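Local structure of NAD-dependent protein deacylase 2 (4TWJ) at residues A[20-25]-A[97-102]; A[80-85]-A[104-109]; A[113-118]-A[171-176]. The protein removes acetyl and longer acyl groups from protein lysines using NAD, and by deacetylating the chromatin protein Alba raises its DNA affinity and represses transcription. All coordinates share one frame; numbering follows the deposited sequence.

Contact 1 of 3, residues A[20-25]-A[97-102]; sequences VFTGAG and VITQNI. With ACT (acetate ion), chain E; ACT (acetate ion), chain F.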
loop_
_atom_site.group_PDB
_atom_site.type_symbol
_atom_site.label_atom_id
_atom_site.label_comp_id
_atom_site.label_asym_id
_atom_site.label_seq_id
_atom_site.Cartn_x
_atom_site.Cartn_y
_atom_site.Cartn_z
ATOM N N VAL A 20 8.294 4.421 -4.400
ATOM C CA VAL A 20 7.037 4.962 -3.890
ATOM C C VAL A 20 6.465 4.010 -2.843
ATOM O O VAL A 20 6.491 2.796 -3.030
ATOM C CB VAL A 20 6.025 5.201 -5.026
ATOM C CG1 VAL A 20 4.686 5.665 -4.470
ATOM C CG2 VAL A 20 6.583 6.222 -6.004
ATOM N N PHE A 21 5.969 4.583 -1.747
ATOM C CA PHE A 21 5.457 3.843 -0.593
ATOM C C PHE A 21 4.031 4.334 -0.352
ATOM O O PHE A 21 3.820 5.537 -0.169
ATOM C CB PHE A 21 6.360 4.126 0.611
ATOM C CG PHE A 21 5.907 3.504 1.906
ATOM C CD1 PHE A 21 6.502 2.342 2.376
ATOM C CD2 PHE A 21 4.933 4.119 2.689
ATOM C CE1 PHE A 21 6.118 1.787 3.587
ATOM C CE2 PHE A 21 4.547 3.568 3.901
ATOM C CZ PHE A 21 5.140 2.401 4.347
ATOM N N THR A 22 3.055 3.427 -0.372
ATOM C CA THR A 22 1.653 3.838 -0.255
ATOM C C THR A 22 0.890 3.129 0.851
ATOM O O THR A 22 1.187 1.987 1.201
ATOM C CB THR A 22 0.893 3.641 -1.583
ATOM O OG1 THR A 22 0.777 2.244 -1.882
ATOM C CG2 THR A 22 1.623 4.346 -2.718
ATOM N N GLY A 23 -0.112 3.831 1.374
ATOM C CA GLY A 23 -1.035 3.292 2.367
ATOM C C GLY A 23 -2.473 3.592 1.996
ATOM O O GLY A 23 -2.772 3.950 0.850
ATOM N N ALA A 24 -3.361 3.468 2.980
ATOM C CA ALA A 24 -4.809 3.498 2.743
ATOM C C ALA A 24 -5.344 4.813 2.176
ATOM O O ALA A 24 -6.418 4.825 1.568
ATOM C CB ALA A 24 -5.556 3.143 4.022
ATOM N N GLY A 25 -4.609 5.907 2.370
ATOM C CA GLY A 25 -5.017 7.222 1.869
ATOM C C GLY A 25 -5.233 7.285 0.365
ATOM O O GLY A 25 -6.021 8.103 -0.119
ATOM N N VAL A 97 7.161 -0.014 -6.181
ATOM C CA VAL A 97 6.083 0.500 -5.355
ATOM C C VAL A 97 5.971 -0.438 -4.163
ATOM O O VAL A 97 5.768 -1.641 -4.326
ATOM C CB VAL A 97 4.741 0.543 -6.107
ATOM C CG1 VAL A 97 3.630 1.036 -5.185
ATOM C CG2 VAL A 97 4.853 1.426 -7.339
ATOM N N ILE A 98 6.152 0.113 -2.971
ATOM C CA ILE A 98 5.958 -0.625 -1.738
ATOM C C ILE A 98 4.597 -0.217 -1.204
ATOM O O ILE A 98 4.353 0.966 -0.993
ATOM C CB ILE A 98 7.045 -0.280 -0.700
ATOM C CG1 ILE A 98 8.435 -0.629 -1.242
ATOM C CG2 ILE A 98 6.786 -1.012 0.608
ATOM C CD1 ILE A 98 9.575 -0.016 -0.459
ATOM N N THR A 99 3.704 -1.176 -0.980
ATOM C CA THR A 99 2.367 -0.819 -0.517
ATOM C C THR A 99 1.925 -1.602 0.714
ATOM O O THR A 99 2.252 -2.778 0.877
ATOM C CB THR A 99 1.301 -0.945 -1.633
ATOM O OG1 THR A 99 0.072 -0.372 -1.174
ATOM C CG2 THR A 99 1.069 -2.395 -2.032
ATOM N N GLN A 100 1.170 -0.915 1.562
ATOM C CA GLN A 100 0.532 -1.512 2.722
ATOM C C GLN A 100 -0.859 -2.027 2.359
ATOM O O GLN A 100 -1.508 -2.674 3.177
ATOM C CB GLN A 100 0.402 -0.472 3.835
ATOM C CG GLN A 100 1.730 0.091 4.314
ATOM C CD GLN A 100 1.571 1.126 5.407
ATOM O OE1 GLN A 100 1.290 0.791 6.555
ATOM N NE2 GLN A 100 1.755 2.392 5.061
ATOM N N ASN A 101 -1.307 -1.724 1.140
ATOM C CA ASN A 101 -2.682 -1.993 0.717
ATOM C C ASN A 101 -2.861 -3.387 0.136
ATOM O O ASN A 101 -1.932 -3.955 -0.428
ATOM C CB ASN A 101 -3.122 -0.951 -0.314
ATOM C CG ASN A 101 -2.958 0.469 0.186
ATOM O OD1 ASN A 101 -3.050 0.731 1.384
ATOM N ND2 ASN A 101 -2.703 1.394 -0.733
ATOM N N ILE A 102 -4.078 -3.918 0.261
ATOM C CA ILE A 102 -4.368 -5.306 -0.106
ATOM C C ILE A 102 -5.334 -5.415 -1.287
ATOM O O ILE A 102 -5.777 -6.515 -1.626
ATOM C CB ILE A 102 -4.947 -6.087 1.098
ATOM C CG1 ILE A 102 -6.259 -5.462 1.593
ATOM C CG2 ILE A 102 -3.924 -6.134 2.224
ATOM C CD1 ILE A 102 -7.073 -6.381 2.481
HETATM C C ACT E . -6.281 -1.460 1.843
HETATM O O ACT E . -6.401 -1.808 0.651
HETATM O OXT ACT E . -5.654 -2.157 2.669
HETATM C CH3 ACT E . -6.905 -0.174 2.295
HETATM C C ACT F . -2.723 4.912 6.685
HETATM O O ACT F . -1.949 5.337 7.567
HETATM O OXT ACT F . -2.496 3.847 6.075
HETATM C CH3 ACT F . -3.950 5.706 6.353
#

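Contact 2 of 3, residues A[80-85]-A[104-109]; sequences PAHYAI and MLHQRA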
loop_
_atom_site.group_PDB
_atom_site.type_symbol
_atom_site.label_atom_id
_atom_site.label_comp_id
_atom_site.label_asym_id
_atom_site.label_seq_id
_atom_site.Cartn_x
_atom_site.Cartn_y
_atom_site.Cartn_z
ATOM N N PRO A 80 -6.519 8.439 -10.375
ATOM C CA PRO A 80 -5.381 9.107 -11.023
ATOM C C PRO A 80 -4.039 9.011 -10.289
ATOM O O PRO A 80 -2.994 9.092 -10.934
ATOM C CB PRO A 80 -5.843 10.562 -11.111
ATOM C CG PRO A 80 -7.324 10.457 -11.232
ATOM C CD PRO A 80 -7.686 9.341 -10.294
ATOM N N ALA A 81 -4.057 8.834 -8.969
ATOM C CA ALA A 81 -2.809 8.635 -8.218
ATOM C C ALA A 81 -2.144 7.309 -8.598
ATOM O O ALA A 81 -0.925 7.252 -8.783
ATOM C CB ALA A 81 -3.059 8.702 -6.719
ATOM N N HIS A 82 -2.942 6.251 -8.727
ATOM C CA HIS A 82 -2.426 4.951 -9.149
ATOM C C HIS A 82 -1.873 5.019 -10.568
ATOM O O HIS A 82 -0.819 4.464 -10.853
ATOM C CB HIS A 82 -3.505 3.869 -9.078
ATOM C CG HIS A 82 -3.998 3.591 -7.693
ATOM N ND1 HIS A 82 -5.201 4.070 -7.224
ATOM C CD2 HIS A 82 -3.460 2.874 -6.678
ATOM C CE1 HIS A 82 -5.382 3.665 -5.980
ATOM N NE2 HIS A 82 -4.341 2.935 -5.626
ATOM N N TYR A 83 -2.588 5.699 -11.459
ATOM C CA TYR A 83 -2.134 5.813 -12.844
ATOM C C TYR A 83 -0.864 6.656 -12.955
ATOM O O TYR A 83 0.013 6.345 -13.759
ATOM C CB TYR A 83 -3.240 6.367 -13.743
ATOM C CG TYR A 83 -4.343 5.362 -13.987
ATOM C CD1 TYR A 83 -4.088 4.183 -14.681
ATOM C CD2 TYR A 83 -5.634 5.581 -13.513
ATOM C CE1 TYR A 83 -5.085 3.251 -14.901
ATOM C CE2 TYR A 83 -6.638 4.655 -13.732
ATOM C CZ TYR A 83 -6.359 3.493 -14.424
ATOM O OH TYR A 83 -7.349 2.566 -14.647
ATOM N N ALA A 84 -0.761 7.703 -12.139
ATOM C CA ALA A 84 0.443 8.537 -12.117
ATOM C C ALA A 84 1.663 7.729 -11.683
ATOM O O ALA A 84 2.729 7.826 -12.291
ATOM C CB ALA A 84 0.247 9.735 -11.205
ATOM N N ILE A 85 1.498 6.925 -10.637
ATOM C CA ILE A 85 2.582 6.081 -10.137
ATOM C C ILE A 85 2.971 5.021 -11.174
ATOM O O ILE A 85 4.154 4.743 -11.362
ATOM C CB ILE A 85 2.207 5.451 -8.773
ATOM C CG1 ILE A 85 2.136 6.552 -7.709
ATOM C CG2 ILE A 85 3.215 4.388 -8.356
ATOM C CD1 ILE A 85 1.420 6.146 -6.441
ATOM N N MET A 104 -4.845 -4.446 -4.554
ATOM C CA MET A 104 -4.221 -4.669 -5.867
ATOM C C MET A 104 -4.479 -3.562 -6.899
ATOM O O MET A 104 -4.341 -3.791 -8.100
ATOM C CB MET A 104 -4.647 -6.028 -6.442
ATOM C CG MET A 104 -4.407 -7.196 -5.502
ATOM S SD MET A 104 -5.006 -8.749 -6.187
ATOM C CE MET A 104 -3.754 -9.075 -7.419
ATOM N N LEU A 105 -4.828 -2.363 -6.435
ATOM C CA LEU A 105 -5.120 -1.249 -7.342
ATOM C C LEU A 105 -3.892 -0.771 -8.109
ATOM O O LEU A 105 -4.017 -0.286 -9.236
ATOM C CB LEU A 105 -5.751 -0.076 -6.590
ATOM C CG LEU A 105 -7.187 -0.292 -6.103
ATOM C CD1 LEU A 105 -7.641 0.878 -5.250
ATOM C CD2 LEU A 105 -8.129 -0.489 -7.277
ATOM N N HIS A 106 -2.711 -0.899 -7.508
ATOM C CA HIS A 106 -1.477 -0.545 -8.211
ATOM C C HIS A 106 -1.303 -1.407 -9.462
ATOM O O HIS A 106 -1.063 -0.881 -10.553
ATOM C CB HIS A 106 -0.252 -0.677 -7.300
ATOM C CG HIS A 106 -0.137 0.414 -6.280
ATOM N ND1 HIS A 106 -0.017 1.742 -6.624
ATOM C CD2 HIS A 106 -0.098 0.372 -4.927
ATOM C CE1 HIS A 106 0.076 2.474 -5.528
ATOM N NE2 HIS A 106 0.030 1.666 -4.483
ATOM N N GLN A 107 -1.447 -2.721 -9.299
ATOM C CA GLN A 107 -1.291 -3.666 -10.410
ATOM C C GLN A 107 -2.355 -3.447 -11.480
ATOM O O GLN A 107 -2.062 -3.536 -12.673
ATOM C CB GLN A 107 -1.357 -5.118 -9.925
ATOM C CG GLN A 107 -0.231 -5.539 -8.996
ATOM C CD GLN A 107 -0.605 -5.377 -7.540
ATOM O OE1 GLN A 107 -1.066 -4.317 -7.128
ATOM N NE2 GLN A 107 -0.429 -6.435 -6.757
ATOM N N ARG A 108 -3.580 -3.155 -11.048
ATOM C CA ARG A 108 -4.690 -2.905 -11.972
ATOM C C ARG A 108 -4.529 -1.589 -12.740
ATOM O O ARG A 108 -5.135 -1.407 -13.799
ATOM C CB ARG A 108 -6.030 -2.927 -11.227
ATOM C CG ARG A 108 -6.425 -4.311 -10.729
ATOM C CD ARG A 108 -7.932 -4.513 -10.730
ATOM N NE ARG A 108 -8.608 -3.682 -9.738
ATOM C CZ ARG A 108 -9.925 -3.660 -9.542
ATOM N NH1 ARG A 108 -10.736 -4.422 -10.272
ATOM N NH2 ARG A 108 -10.440 -2.869 -8.610
ATOM N N ALA A 109 -3.712 -0.683 -12.205
ATOM C CA ALA A 109 -3.365 0.563 -12.890
ATOM C C ALA A 109 -2.173 0.409 -13.842
ATOM O O ALA A 109 -1.837 1.351 -14.557
ATOM C CB ALA A 109 -3.075 1.654 -11.868
HETATM O O HOH W 1 0.080 2.365 -9.303
#

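Contact 3 of 3, residues A[113-118]-A[171-176]; sequences RVLELH and QRTLFE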
loop_
_atom_site.group_PDB
_atom_site.type_symbol
_atom_site.label_atom_id
_atom_site.label_comp_id
_atom_site.label_asym_id
_atom_site.label_seq_id
_atom_site.Cartn_x
_atom_site.Cartn_y
_atom_site.Cartn_z
ATOM N N ARG A 113 6.313 -3.640 -10.701
ATOM C CA ARG A 113 7.161 -3.899 -9.542
ATOM C C ARG A 113 6.473 -3.431 -8.263
ATOM O O ARG A 113 6.797 -2.370 -7.730
ATOM C CB ARG A 113 8.513 -3.204 -9.710
ATOM N N VAL A 114 5.523 -4.230 -7.782
ATOM C CA VAL A 114 4.742 -3.900 -6.586
ATOM C C VAL A 114 5.059 -4.880 -5.457
ATOM O O VAL A 114 4.907 -6.095 -5.615
ATOM C CB VAL A 114 3.223 -3.928 -6.875
ATOM C CG1 VAL A 114 2.422 -3.602 -5.620
ATOM C CG2 VAL A 114 2.876 -2.958 -7.997
ATOM N N LEU A 115 5.510 -4.343 -4.326
ATOM C CA LEU A 115 5.805 -5.140 -3.141
ATOM C C LEU A 115 4.663 -5.004 -2.134
ATOM O O LEU A 115 4.489 -3.955 -1.505
ATOM C CB LEU A 115 7.138 -4.703 -2.523
ATOM C CG LEU A 115 8.359 -4.911 -3.425
ATOM C CD1 LEU A 115 9.594 -4.246 -2.834
ATOM C CD2 LEU A 115 8.611 -6.394 -3.663
ATOM N N GLU A 116 3.877 -6.071 -2.009
ATOM C CA GLU A 116 2.697 -6.085 -1.146
ATOM C C GLU A 116 3.077 -6.521 0.265
ATOM O O GLU A 116 3.089 -7.714 0.589
ATOM C CB GLU A 116 1.615 -6.997 -1.737
ATOM C CG GLU A 116 1.033 -6.464 -3.037
ATOM C CD GLU A 116 0.007 -7.390 -3.654
ATOM O OE1 GLU A 116 -1.084 -6.904 -4.010
ATOM O OE2 GLU A 116 0.297 -8.598 -3.786
ATOM N N LEU A 117 3.400 -5.537 1.098
ATOM C CA LEU A 117 3.849 -5.788 2.463
ATOM C C LEU A 117 2.846 -6.581 3.281
ATOM O O LEU A 117 3.234 -7.376 4.133
ATOM C CB LEU A 117 4.118 -4.469 3.185
ATOM C CG LEU A 117 5.264 -3.612 2.648
ATOM C CD1 LEU A 117 5.328 -2.320 3.451
ATOM C CD2 LEU A 117 6.591 -4.350 2.691
ATOM N N HIS A 118 1.562 -6.355 3.029
ATOM C CA HIS A 118 0.510 -6.989 3.815
ATOM C C HIS A 118 -0.304 -7.989 3.008
ATOM O O HIS A 118 -1.428 -8.333 3.393
ATOM C CB HIS A 118 -0.384 -5.915 4.419
ATOM C CG HIS A 118 0.348 -4.983 5.331
ATOM N ND1 HIS A 118 0.036 -3.646 5.440
ATOM C CD2 HIS A 118 1.390 -5.196 6.170
ATOM C CE1 HIS A 118 0.846 -3.078 6.316
ATOM N NE2 HIS A 118 1.677 -3.997 6.773
ATOM N N GLN A 171 8.395 -12.788 4.418
ATOM C CA GLN A 171 9.817 -12.501 4.605
ATOM C C GLN A 171 10.525 -12.042 3.336
ATOM O O GLN A 171 11.321 -11.100 3.377
ATOM C CB GLN A 171 10.529 -13.724 5.178
ATOM C CG GLN A 171 10.096 -14.046 6.596
ATOM C CD GLN A 171 10.738 -15.301 7.145
ATOM O OE1 GLN A 171 11.529 -15.965 6.470
ATOM N NE2 GLN A 171 10.405 -15.630 8.382
ATOM N N ARG A 172 10.241 -12.707 2.218
ATOM C CA ARG A 172 10.861 -12.347 0.942
ATOM C C ARG A 172 10.480 -10.927 0.547
ATOM O O ARG A 172 11.340 -10.134 0.169
ATOM C CB ARG A 172 10.450 -13.326 -0.161
ATOM N N THR A 173 9.192 -10.613 0.661
ATOM C CA THR A 173 8.670 -9.297 0.291
ATOM C C THR A 173 9.265 -8.213 1.183
ATOM O O THR A 173 9.674 -7.160 0.694
ATOM C CB THR A 173 7.132 -9.268 0.376
ATOM O OG1 THR A 173 6.594 -10.262 -0.507
ATOM C CG2 THR A 173 6.581 -7.905 -0.015
ATOM N N LEU A 174 9.330 -8.477 2.485
ATOM C CA LEU A 174 9.889 -7.499 3.417
ATOM C C LEU A 174 11.369 -7.250 3.125
ATOM O O LEU A 174 11.803 -6.103 3.109
ATOM C CB LEU A 174 9.700 -7.944 4.870
ATOM C CG LEU A 174 10.159 -6.934 5.929
ATOM C CD1 LEU A 174 9.520 -5.567 5.724
ATOM C CD2 LEU A 174 9.864 -7.469 7.321
ATOM N N PHE A 175 12.133 -8.319 2.885
ATOM C CA PHE A 175 13.550 -8.185 2.510
ATOM C C PHE A 175 13.708 -7.298 1.282
ATOM O O PHE A 175 14.528 -6.381 1.273
ATOM C CB PHE A 175 14.186 -9.559 2.235
ATOM C CG PHE A 175 15.596 -9.488 1.690
ATOM C CD1 PHE A 175 15.845 -9.649 0.330
ATOM C CD2 PHE A 175 16.671 -9.262 2.538
ATOM C CE1 PHE A 175 17.137 -9.584 -0.170
ATOM C CE2 PHE A 175 17.967 -9.197 2.045
ATOM C CZ PHE A 175 18.200 -9.357 0.688
ATOM N N GLU A 176 12.916 -7.562 0.247
ATOM C CA GLU A 176 13.013 -6.783 -0.987
ATOM C C GLU A 176 12.699 -5.314 -0.723
ATOM O O GLU A 176 13.361 -4.430 -1.261
ATOM C CB GLU A 176 12.080 -7.334 -2.072
ATOM C CG GLU A 176 12.516 -8.679 -2.637
ATOM C CD GLU A 176 13.857 -8.625 -3.348
ATOM O OE1 GLU A 176 14.645 -9.585 -3.198
ATOM O OE2 GLU A 176 14.127 -7.633 -4.054
HETATM O O HOH W 2 3.565 -10.125 -0.533
#

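Contact 1 of 3, residues A[20-25]-A[97-102]
Two neighbouring groups hold the hydroxyl of Thr22: Thr99 OG1 lies 2.8 Å from Thr22 OG1, and NE2 of His106 in helix 105-108 bonds to the same oxygen. With chi1 at 67°, Thr22 carries its OG1 in the crowded position between backbone N and carbonyl carbon, and from there it meets the neighbouring strand. Thr99 OG1 also accepts the backbone N of Asn101 at 3.0 Å, an ST turn that bends the chain as it leaves the sheet. The backbones run parallel, joined by Ile98 N to Val20 O (2.7 Å), Thr22 N to Ile98 O (2.9 Å) and Gln100 N to Thr22 O (2.9 Å). On the face opposite the threonines, Phe21 CD1 rests on Ile98 CG2 at 3.8 Å. The Gln100 amide, bonded through NE2 to Ser192, lies obliquely at the CE2 and CZ atoms of that ring, the two planes 42° apart. Beyond the strands, Asn101 ND2 donates to Gly23 O (3.0 Å), reaching it from above the carbonyl plane while keeping the acceptor in its own amide plane. An alanine in place of Asn101 would probably leave Gly23 O without this donor and the two loops less firmly tied. Acetates, probably from the crystallisation liquor, bond to the backbone N of Ala24 and of Ile102. Loops meeting at the C-terminal ends of adjacent parallel strands are characteristic of the dinucleotide site of a Rossmann-type fold, and here Gly23, Ala24, Gly25, Gln100, Asn101 and Ile102 all belong to the NAD site.

Contact 2 of 3, residues A[80-85]-A[104-109]
His82 and His106 form an edge-to-face (T-shaped) pair where helix 80-90 meets the short helix 105-108, beside the parallel sheet of the Rossmann-type domain. His82 projects from its helix toward the other segment, with CG anti to the carbonyl carbon (chi1 -64°). Its CB abuts the methyl of Ala109, CB to CB at 3.6 Å. Farther along, CD2 forms the edge that points over the His106 ring, 3.6 Å from His106 ND1 and displaced toward the rim of that ring, the planes being 68° apart. On the other side of CG, ND1 bonds to the backbone N of Asn79, just before its own helix, which helps to fix the rotation of the imidazole. At the tip, NE2 lies 3.5 Å from Leu105 CB, which sits over one face of the His82 ring in a CH-pi contact, and CE1 is 3.7 Å from Leu105 CD1. One histidine thus uses an edge against His106 and a face against Leu105. Methyl groups pack round the pair. Ala109 CB lies over a face of Tyr83, 4.3 Å from the ring centroid, while Ile85 CD1 approaches His106 CE1 at the ring edge, 4.0 Å away. His106 is held at both nitrogens, since NE2 reaches Thr22 on the sheet and ND1 faces a water. That water lies in the plane of the imidazole, 2.8 Å from His106 ND1, and donates a second bond to the backbone oxygen of His82, also 2.8 Å away.

Contact 3 of 3, residues A[113-118]-A[171-176]
Thr173 presses its methyl against the backbone of Glu116, CG2 lying 3.5 Å from Glu116 O. The same CG2 is 4.1 Å from Leu115 CB and a similar distance from the backbone N of Leu117, so a single methyl bears on three successive residues. It is placed there by a first torsion of -59°, which sets CG2 anti to the backbone N. OG1, the other branch of Thr173, is 3.0 Å from a water that donates to Glu116 O at 2.7 Å; this oxygen therefore meets both a methyl and a bridging water. One turn along, the two methyls of Leu115 lie across Glu176 CB, CD2 being the nearer at 3.9 Å, while Leu117 CD2 loosely approaches Leu174 CD1. In the next shell, backbone bonds to Val97 and Thr99 anchor Leu115, and Glu116 OE1 is hydrogen-bonded to Gln107 NE2 of helix 105-108. His118, the predicted proton acceptor, follows directly, its ND1 bonded to Gln100 O and its ring against the modified side chain of the bound peptide. Strand 114-116 is an outermost strand of the parallel sheet, and residues 171-176, the first part of helix 171-182, pass over it with N-to-C directions 128° apart and the segment axes 8.2 Å apart.

All three contacts belong to the Rossmann-type domain and gather round strand 94-99. Contact 1 is nearly at the centre of the chain; the centre of contact 2 is about 10 Å from it and that of contact 3 about 11 Å, while the centres of contacts 2 and 3 are about 17 Å apart. Contact 2 lies against the sheet face bearing Thr22 and Val97, while the helix of contact 3 covers the edge strand 114-116 on the face bearing Ile98. Along the chain the segments of contacts 1 and 2 alternate, and contact 3 follows. Strand 114-116 neighbours strand 94-99, so the sheet joins the NAD-binding loops of contact 1 to His118 and the bound peptide at contact 3.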